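PDB 6F4V: kallistatin from Homo sapiens, which inhibits tissue kallikrein as a serpin, forming a stable equimolar complex with the protease as its reactive site is cleaved. Local coordinates for residues A[207-212]-A[266-271]. Numbering follows the deposited sequence.
With Z9L (methyl 2,3,6-tri-O-sulfo-alpha-D-glucopyranoside), chain C.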
# COMPACT_ATOMS: atom_id res chain seq x y z
N HIS A 207 1.11 -10.54 24.40
CA HIS A 207 1.22 -9.71 23.20
C HIS A 207 2.18 -8.56 23.42
O HIS A 207 2.45 -8.19 24.57
CB HIS A 207 -0.16 -9.17 22.86
CG HIS A 207 -1.03 -10.15 22.15
ND1 HIS A 207 -0.94 -10.36 20.79
CD2 HIS A 207 -1.97 -11.00 22.62
CE1 HIS A 207 -1.81 -11.30 20.45
NE2 HIS A 207 -2.45 -11.70 21.54
N TRP A 208 2.69 -7.99 22.31
CA TRP A 208 3.57 -6.84 22.34
C TRP A 208 2.69 -5.62 22.23
O TRP A 208 2.08 -5.40 21.17
CB TRP A 208 4.54 -6.89 21.16
CG TRP A 208 5.51 -7.97 21.25
CD1 TRP A 208 5.43 -9.21 20.67
CD2 TRP A 208 6.75 -7.93 21.94
NE1 TRP A 208 6.56 -9.94 20.98
CE2 TRP A 208 7.38 -9.17 21.75
CE3 TRP A 208 7.38 -6.95 22.71
CZ2 TRP A 208 8.64 -9.47 22.33
CZ3 TRP A 208 8.63 -7.25 23.27
CH2 TRP A 208 9.24 -8.48 23.06
N TYR A 209 2.54 -4.88 23.33
CA TYR A 209 1.73 -3.66 23.32
C TYR A 209 2.19 -2.64 24.35
O TYR A 209 2.88 -2.98 25.31
CB TYR A 209 0.22 -3.96 23.50
CG TYR A 209 -0.13 -4.51 24.88
CD1 TYR A 209 0.16 -5.83 25.22
CD2 TYR A 209 -0.75 -3.70 25.84
CE1 TYR A 209 -0.16 -6.33 26.47
CE2 TYR A 209 -1.06 -4.19 27.10
CZ TYR A 209 -0.76 -5.51 27.41
OH TYR A 209 -1.08 -6.02 28.64
N LEU A 210 1.83 -1.38 24.10
CA LEU A 210 2.13 -0.30 25.03
C LEU A 210 1.00 0.70 25.05
O LEU A 210 0.24 0.83 24.06
CB LEU A 210 3.44 0.38 24.66
CG LEU A 210 3.54 1.01 23.27
CD1 LEU A 210 2.96 2.42 23.17
CD2 LEU A 210 5.01 1.02 22.86
N HIS A 211 0.89 1.38 26.18
CA HIS A 211 0.06 2.57 26.31
C HIS A 211 1.03 3.74 26.30
O HIS A 211 1.88 3.87 27.20
CB HIS A 211 -0.76 2.51 27.61
CG HIS A 211 -1.55 1.24 27.77
ND1 HIS A 211 -2.58 0.89 26.93
CD2 HIS A 211 -1.45 0.24 28.69
CE1 HIS A 211 -3.10 -0.27 27.32
NE2 HIS A 211 -2.42 -0.68 28.39
N ASP A 212 0.95 4.56 25.25
CA ASP A 212 1.98 5.57 25.01
C ASP A 212 1.82 6.67 26.10
O ASP A 212 0.70 7.16 26.33
CB ASP A 212 1.81 6.13 23.58
CG ASP A 212 3.03 6.88 23.08
OD1 ASP A 212 3.65 7.66 23.85
OD2 ASP A 212 3.34 6.76 21.87
N LYS A 266 3.31 -8.70 27.48
CA LYS A 266 2.48 -8.99 28.65
C LYS A 266 1.23 -9.73 28.22
O LYS A 266 0.82 -9.66 27.05
CB LYS A 266 2.06 -7.69 29.35
CG LYS A 266 3.20 -6.85 29.92
CD LYS A 266 3.82 -7.52 31.15
CE LYS A 266 5.04 -6.76 31.67
NZ LYS A 266 4.69 -5.34 31.95
N LYS A 267 0.59 -10.40 29.18
CA LYS A 267 -0.73 -10.98 28.93
C LYS A 267 -1.68 -9.85 28.53
O LYS A 267 -1.58 -8.70 28.99
CB LYS A 267 -1.29 -11.81 30.12
CG LYS A 267 -2.50 -12.67 29.72
CD LYS A 267 -2.94 -13.71 30.76
CE LYS A 267 -2.41 -15.11 30.45
NZ LYS A 267 -3.13 -16.19 31.21
N LEU A 268 -2.54 -10.16 27.58
CA LEU A 268 -3.48 -9.20 27.06
C LEU A 268 -4.83 -9.83 26.81
O LEU A 268 -4.93 -10.88 26.19
CB LEU A 268 -2.96 -8.65 25.74
CG LEU A 268 -3.83 -7.64 25.01
CD1 LEU A 268 -3.90 -6.37 25.80
CD2 LEU A 268 -3.26 -7.34 23.62
N GLU A 269 -5.87 -9.12 27.23
CA GLU A 269 -7.21 -9.40 26.78
C GLU A 269 -7.46 -8.51 25.57
O GLU A 269 -7.51 -7.30 25.72
CB GLU A 269 -8.21 -9.10 27.89
CG GLU A 269 -9.65 -9.43 27.56
CD GLU A 269 -10.60 -8.79 28.57
OE1 GLU A 269 -10.26 -8.80 29.77
OE2 GLU A 269 -11.67 -8.25 28.19
N LEU A 270 -7.59 -9.12 24.39
CA LEU A 270 -7.61 -8.41 23.11
C LEU A 270 -8.94 -8.62 22.42
O LEU A 270 -9.31 -9.76 22.14
CB LEU A 270 -6.48 -8.92 22.21
CG LEU A 270 -6.43 -8.40 20.78
CD1 LEU A 270 -6.35 -6.88 20.75
CD2 LEU A 270 -5.24 -9.00 20.07
N HIS A 271 -9.65 -7.54 22.16
CA HIS A 271 -10.87 -7.57 21.38
C HIS A 271 -10.57 -6.85 20.10
O HIS A 271 -10.22 -5.67 20.14
CB HIS A 271 -12.00 -6.83 22.11
CG HIS A 271 -12.25 -7.32 23.50
ND1 HIS A 271 -13.39 -8.02 23.86
CD2 HIS A 271 -11.52 -7.19 24.63
CE1 HIS A 271 -13.33 -8.32 25.15
NE2 HIS A 271 -12.21 -7.81 25.64
O4 Z9L C . 10.91 7.52 29.67
C4 Z9L C . 9.63 7.99 30.19
C5 Z9L C . 8.49 8.04 29.15
O5 Z9L C . 7.27 8.53 29.80
C6 Z9L C . 8.17 6.72 28.53
O6 Z9L C . 6.99 6.83 27.77
S1 Z9L C . 6.81 5.68 26.58
O7 Z9L C . 8.00 5.99 25.46
O11 Z9L C . 5.32 5.82 25.91
O15 Z9L C . 7.03 4.17 27.26
C3 Z9L C . 9.88 9.39 30.66
O3 Z9L C . 10.76 9.28 31.82
S2 Z9L C . 12.07 10.30 31.82
O8 Z9L C . 12.96 10.04 33.19
O9 Z9L C . 11.53 11.88 31.79
O10 Z9L C . 12.99 10.01 30.47
C2 Z9L C . 8.70 10.26 31.00
O2 Z9L C . 8.42 10.20 32.42
S3 Z9L C . 7.86 11.56 33.21
O12 Z9L C . 8.00 11.24 34.83
O13 Z9L C . 6.26 11.81 32.86
O14 Z9L C . 8.73 12.92 32.81
C1 Z9L C . 7.39 9.95 30.24
O1 Z9L C . 7.30 10.77 29.14
C7 Z9L C . 6.00 11.01 28.60
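The hydroxyl of Y209 is gripped from two chains: its OH donates to the backbone O of K267 at 2.7 Å and makes a second hydrogen bond to a polar side chain of the partner protein chain. CG of Y209 lies between the backbone N and the carbonyl carbon (chi1 67°), and at the ring edge CE1 is 3.5 Å from K266 O. L268 covers one ring face, its CD1 3.7 Å from the Y209 ring centroid and only 15° off the normal, a CH-pi contact. The other methyl of L268, CD2, packs 3.7 Å from CB of H207; one leucine thus serves both residues. L270 adds its CD2 over one face of the imidazole, 4.1 Å from CE1 of H207, and Q202 takes the NE2 of that ring.

H207 and K266 form an antiparallel hydrogen-bonded pair. H207 N reaches K266 O at 2.8 Å, and K266 N returns to H207 O at 3.1 Å. This joins strands 206-211 and 265-267 of one antiparallel serpin sheet, just before the chain passes into strand 269-282 of the large sheet. At the sugar site, D212 OD2 binds R254 and W255, OD1 accepts from Y214 N, and the carboxylate probably orients R254 toward the sulfated sugar.

Residues 269-271 pair in parallel with a strand of the partner chain, so the Y209 hydroxyl and L268 tie both segments together beside that interface.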